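Local coordinates for protein lipopolysaccharide heptosyltransferase 2 (PDB 1PSW) that catalyses the transfer of the second heptose, from ADP-L-glycero-beta-D-manno-heptose, onto the heptosyl-Kdo2-lipid A acceptor during synthesis of the lipopolysaccharide core, at residues 45-49 and 160-166; 271-275 and 294-298. All coordinates share one frame. Numbering follows the deposited sequence.

How the interactions relate
The chain carries two parallel six-stranded sheets, each in strand order 3-2-1-4-5-6, the cores of the twin Rossmann-like domains of a GT-B glycosyltransferase. Residues 45-49 join helix 42-45 to strand 51-56 of the N-terminal sheet; interaction 1 closes a loop of 110 residues onto 160-166. There Val162 packs on helix 252-260 and Leu160 hydrogen-bonds through its backbone to Ala278, so the contact bridges the domains. Interaction 2 opens later, pairing helix 271-278 with the loop before strand 302-306 across 18 residues including strand 283-287. They are in series, neither nested nor crossed. Centres of interactions 1 and 2 lie about 18 Å apart, their nearest atoms about 4 Å; Met15 of helix 11-27 packs on Leu160 and His274.

Interaction 1: 45-49 and 160-166; sequences LSRMP and LQVSEGE
Residues 45-48 form a type I beta turn, closed by Met48 N to Leu45 O (3.0 Å), while 160-162 run extended (phi/psi near -130/140) until Ser163 N-caps helix 164-173. The CA atoms of Met48 and Leu160 come within 6.8 Å. Arg47, with chi1 to chi3 all m, sends its guanidinium across: NH1 meets Glu166 OE2 at 2.8 Å and NH2 meets Glu166 OE1 at 2.8 Å, a bidentate salt bridge, and NH2 donates to Gln161 O (3.2 Å). Glu166 (chi1 m, chi2 t) is fixed by a capping box, in which Ser163 N donates to Glu166 OE1 (3.1 Å) and Glu166 N to Ser163 OG (3.3 Å). One water links Arg47 O (3.0 Å) to Gln161 N (2.9 Å); another bridges Arg47 O, Arg47 NE and Gln161 O. Leu160 CD2 lies 4.2 Å from Met48 CG, the one apolar side-chain pair. Gln161 O and Glu166 OE2 lie near the guanidinium plane, where its N-H groups point; here Arg47 carries a charged, hydrated link between the GT-B domains.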
loop_
_atom_site.group_PDB
_atom_site.type_symbol
_atom_site.label_atom_id
_atom_site.label_comp_id
_atom_site.label_asym_id
_atom_site.label_seq_id
_atom_site.Cartn_x
_atom_site.Cartn_y
_atom_site.Cartn_z
ATOM N N LEU A 45 3.221 -0.013 -9.806
ATOM C CA LEU A 45 4.622 -0.226 -10.139
ATOM C C LEU A 45 5.144 0.878 -11.048
ATOM O O LEU A 45 6.321 1.241 -10.984
ATOM C CB LEU A 45 4.794 -1.576 -10.837
ATOM C CG LEU A 45 4.547 -2.808 -9.962
ATOM C CD1 LEU A 45 4.423 -4.043 -10.837
ATOM C CD2 LEU A 45 5.682 -2.958 -8.957
ATOM N N SER A 46 4.273 1.408 -11.900
ATOM C CA SER A 46 4.687 2.454 -12.827
ATOM C C SER A 46 5.026 3.737 -12.072
ATOM O O SER A 46 5.665 4.631 -12.623
ATOM C CB SER A 46 3.591 2.734 -13.860
ATOM O OG SER A 46 2.531 3.489 -13.294
ATOM N N ARG A 47 4.602 3.824 -10.813
ATOM C CA ARG A 47 4.893 4.996 -10.003
ATOM C C ARG A 47 6.199 4.841 -9.229
ATOM O O ARG A 47 6.648 5.796 -8.596
ATOM C CB ARG A 47 3.744 5.283 -9.023
ATOM C CG ARG A 47 2.396 5.537 -9.666
ATOM C CD ARG A 47 2.433 6.703 -10.646
ATOM N NE ARG A 47 3.032 7.912 -10.079
ATOM C CZ ARG A 47 3.026 9.092 -10.695
ATOM N NH1 ARG A 47 2.449 9.216 -11.886
ATOM N NH2 ARG A 47 3.605 10.143 -10.138
HETATM N N MSE A 48 6.793 3.644 -9.267
HETATM C CA MSE A 48 8.054 3.360 -8.573
HETATM C C MSE A 48 9.225 3.441 -9.548
HETATM O O MSE A 48 9.320 2.646 -10.489
HETATM C CB MSE A 48 8.020 1.957 -7.957
HETATM C CG MSE A 48 6.965 1.766 -6.885
HETATM SE SE MSE A 48 6.945 -0.049 -6.277
HETATM C CE MSE A 48 5.083 -0.173 -5.676
ATOM N N PRO A 49 10.123 4.421 -9.351
ATOM C CA PRO A 49 11.285 4.590 -10.227
ATOM C C PRO A 49 12.312 3.458 -10.163
ATOM O O PRO A 49 13.117 3.291 -11.079
ATOM C CB PRO A 49 11.862 5.935 -9.781
ATOM C CG PRO A 49 11.510 5.985 -8.333
ATOM C CD PRO A 49 10.088 5.470 -8.317
ATOM N N LEU A 160 6.973 7.709 -2.613
ATOM C CA LEU A 160 6.416 8.049 -3.916
ATOM C C LEU A 160 6.410 9.559 -4.113
ATOM O O LEU A 160 6.198 10.311 -3.165
ATOM C CB LEU A 160 4.983 7.520 -4.035
ATOM C CG LEU A 160 4.772 6.001 -3.985
ATOM C CD1 LEU A 160 3.282 5.667 -3.991
ATOM C CD2 LEU A 160 5.472 5.351 -5.168
ATOM N N GLN A 161 6.632 9.998 -5.346
ATOM C CA GLN A 161 6.650 11.421 -5.670
ATOM C C GLN A 161 5.615 11.674 -6.766
ATOM O O GLN A 161 5.389 10.823 -7.623
ATOM C CB GLN A 161 8.043 11.836 -6.162
ATOM C CG GLN A 161 9.187 11.529 -5.187
ATOM C CD GLN A 161 9.221 12.467 -3.996
ATOM O OE1 GLN A 161 9.345 13.683 -4.158
ATOM N NE2 GLN A 161 9.114 11.912 -2.790
ATOM N N VAL A 162 4.991 12.848 -6.718
ATOM C CA VAL A 162 3.973 13.255 -7.686
ATOM C C VAL A 162 4.145 14.747 -7.990
ATOM O O VAL A 162 4.258 15.561 -7.070
ATOM C CB VAL A 162 2.540 13.011 -7.127
ATOM C CG1 VAL A 162 1.501 13.612 -8.063
ATOM C CG2 VAL A 162 2.283 11.518 -6.939
ATOM N N SER A 163 4.157 15.116 -9.266
ATOM C CA SER A 163 4.331 16.521 -9.643
ATOM C C SER A 163 3.026 17.311 -9.618
ATOM O O SER A 163 1.938 16.734 -9.645
ATOM C CB SER A 163 4.926 16.612 -11.044
ATOM O OG SER A 163 3.992 16.165 -12.012
ATOM N N GLU A 164 3.138 18.636 -9.596
ATOM C CA GLU A 164 1.955 19.489 -9.576
ATOM C C GLU A 164 1.158 19.331 -10.860
ATOM O O GLU A 164 -0.071 19.390 -10.845
ATOM C CB GLU A 164 2.353 20.954 -9.387
ATOM C CG GLU A 164 3.057 21.211 -8.066
ATOM C CD GLU A 164 2.286 20.648 -6.883
ATOM O OE1 GLU A 164 1.116 21.048 -6.683
ATOM O OE2 GLU A 164 2.846 19.791 -6.162
ATOM N N GLY A 165 1.868 19.135 -11.967
ATOM C CA GLY A 165 1.211 18.965 -13.250
ATOM C C GLY A 165 0.336 17.728 -13.266
ATOM O O GLY A 165 -0.783 17.746 -13.799
ATOM N N GLU A 166 0.844 16.643 -12.684
ATOM C CA GLU A 166 0.088 15.397 -12.618
ATOM C C GLU A 166 -1.166 15.606 -11.774
ATOM O O GLU A 166 -2.265 15.240 -12.180
ATOM C CB GLU A 166 0.943 14.271 -12.013
ATOM C CG GLU A 166 2.147 13.869 -12.864
ATOM C CD GLU A 166 2.920 12.691 -12.283
ATOM O OE1 GLU A 166 3.374 12.782 -11.125
ATOM O OE2 GLU A 166 3.082 11.674 -12.988
HETATM O O HOH W 1 7.922 8.118 -7.125
HETATM O O HOH W 2 4.756 8.188 -7.869
#

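Interaction 2: 271-275 and 294-298; sequences GLMHV and FTPPL
Segment 271-275 is one helical turn, with phi/psi near -62/-40, and faces an irregular segment, 294-298, whose Thr295 (-128/66) leads into two extended prolines. Closest in backbone are His274 and Pro297, with CA atoms 5.7 Å apart. Met273, a selenomethionine, points its CA-to-CB bond toward the loop; with chi1 and chi2 t and chi3 p (80°), its CE reaches 3.6 Å from Pro297 CD and 3.5 Å from Thr295 O. His274 starts out sideways, but chi1 m (-62°) and chi2 of -65° swing the imidazole to the loop, so that its CE1 is 3.1 Å from Thr295 O and 3.8 Å from Pro296 O, both carbonyls near the ring plane. This pairs the helix following strand 264-268 with the connection between strands 283-287 and 302-306 in the C-terminal Rossmann-like domain of the GT-B fold. Water extends the reach of both ring nitrogens: one molecule lies 2.9 Å from His274 ND1 and accepts from Leu298 N at 2.9 Å, and a second lies 2.8 Å from His274 NE2 and 2.7 Å from Thr295 OG1, the hydroxyl placed by chi1 p. Tyr287 of strand 283-287 packs against both Met273 and Pro297, while Met15 and Met16 of helix 11-27, in the other domain, touch His274.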
loop_
_atom_site.group_PDB
_atom_site.type_symbol
_atom_site.label_atom_id
_atom_site.label_comp_id
_atom_site.label_asym_id
_atom_site.label_seq_id
_atom_site.Cartn_x
_atom_site.Cartn_y
_atom_site.Cartn_z
ATOM N N GLY A 271 -4.609 -1.292 2.478
ATOM C CA GLY A 271 -3.530 -1.053 1.533
ATOM C C GLY A 271 -3.314 0.406 1.152
ATOM O O GLY A 271 -2.168 0.854 1.028
ATOM N N LEU A 272 -4.391 1.164 0.965
ATOM C CA LEU A 272 -4.232 2.563 0.583
ATOM C C LEU A 272 -3.579 3.390 1.679
ATOM O O LEU A 272 -2.985 4.428 1.400
ATOM C CB LEU A 272 -5.576 3.174 0.173
ATOM C CG LEU A 272 -6.158 2.648 -1.152
ATOM C CD1 LEU A 272 -7.518 3.307 -1.384
ATOM C CD2 LEU A 272 -5.211 2.961 -2.319
HETATM N N MSE A 273 -3.684 2.941 2.925
HETATM C CA MSE A 273 -3.046 3.653 4.029
HETATM C C MSE A 273 -1.555 3.753 3.708
HETATM O O MSE A 273 -0.946 4.813 3.814
HETATM C CB MSE A 273 -3.218 2.876 5.335
HETATM C CG MSE A 273 -2.569 3.529 6.557
HETATM SE SE MSE A 273 -2.708 2.440 8.163
HETATM C CE MSE A 273 -1.189 1.252 7.677
ATOM N N HIS A 274 -0.976 2.625 3.319
ATOM C CA HIS A 274 0.444 2.566 2.974
ATOM C C HIS A 274 0.808 3.474 1.811
ATOM O O HIS A 274 1.911 4.027 1.771
ATOM C CB HIS A 274 0.835 1.120 2.691
ATOM C CG HIS A 274 0.661 0.237 3.881
ATOM N ND1 HIS A 274 1.399 0.399 5.031
ATOM C CD2 HIS A 274 -0.250 -0.727 4.150
ATOM C CE1 HIS A 274 0.947 -0.422 5.964
ATOM N NE2 HIS A 274 -0.054 -1.114 5.454
ATOM N N VAL A 275 -0.116 3.629 0.869
ATOM C CA VAL A 275 0.117 4.504 -0.268
ATOM C C VAL A 275 0.211 5.951 0.232
ATOM O O VAL A 275 1.147 6.665 -0.119
ATOM C CB VAL A 275 -1.012 4.371 -1.321
ATOM C CG1 VAL A 275 -0.826 5.403 -2.426
ATOM C CG2 VAL A 275 -0.998 2.959 -1.918
ATOM N N PHE A 294 2.561 -4.934 12.951
ATOM C CA PHE A 294 3.229 -5.595 11.826
ATOM C C PHE A 294 3.422 -4.718 10.596
ATOM O O PHE A 294 4.500 -4.690 10.009
ATOM C CB PHE A 294 2.436 -6.861 11.449
ATOM C CG PHE A 294 3.079 -7.702 10.371
ATOM C CD1 PHE A 294 4.433 -8.013 10.425
ATOM C CD2 PHE A 294 2.323 -8.206 9.318
ATOM C CE1 PHE A 294 5.029 -8.813 9.450
ATOM C CE2 PHE A 294 2.908 -9.012 8.334
ATOM C CZ PHE A 294 4.266 -9.312 8.403
ATOM N N THR A 295 2.371 -4.005 10.216
ATOM C CA THR A 295 2.410 -3.136 9.054
ATOM C C THR A 295 1.934 -1.733 9.393
ATOM O O THR A 295 0.894 -1.282 8.913
ATOM C CB THR A 295 1.530 -3.695 7.929
ATOM O OG1 THR A 295 0.249 -4.037 8.466
ATOM C CG2 THR A 295 2.164 -4.944 7.323
ATOM N N PRO A 296 2.687 -1.021 10.237
ATOM C CA PRO A 296 2.296 0.339 10.608
ATOM C C PRO A 296 2.506 1.323 9.464
ATOM O O PRO A 296 3.281 1.068 8.545
ATOM C CB PRO A 296 3.204 0.642 11.797
ATOM C CG PRO A 296 4.460 -0.092 11.436
ATOM C CD PRO A 296 3.934 -1.417 10.917
ATOM N N PRO A 297 1.789 2.455 9.491
ATOM C CA PRO A 297 1.970 3.435 8.416
ATOM C C PRO A 297 3.354 4.052 8.604
ATOM O O PRO A 297 3.636 4.640 9.648
ATOM C CB PRO A 297 0.824 4.426 8.646
ATOM C CG PRO A 297 0.539 4.309 10.116
ATOM C CD PRO A 297 0.675 2.831 10.378
ATOM N N LEU A 298 4.220 3.891 7.605
ATOM C CA LEU A 298 5.588 4.396 7.691
ATOM C C LEU A 298 5.691 5.831 7.194
ATOM O O LEU A 298 6.013 6.079 6.037
ATOM C CB LEU A 298 6.529 3.490 6.889
ATOM C CG LEU A 298 6.526 1.996 7.243
ATOM C CD1 LEU A 298 7.400 1.232 6.254
ATOM C CD2 LEU A 298 7.029 1.800 8.660
HETATM O O HOH W 3 3.507 2.424 5.266
HETATM O O HOH W 4 -1.652 -2.894 6.906
#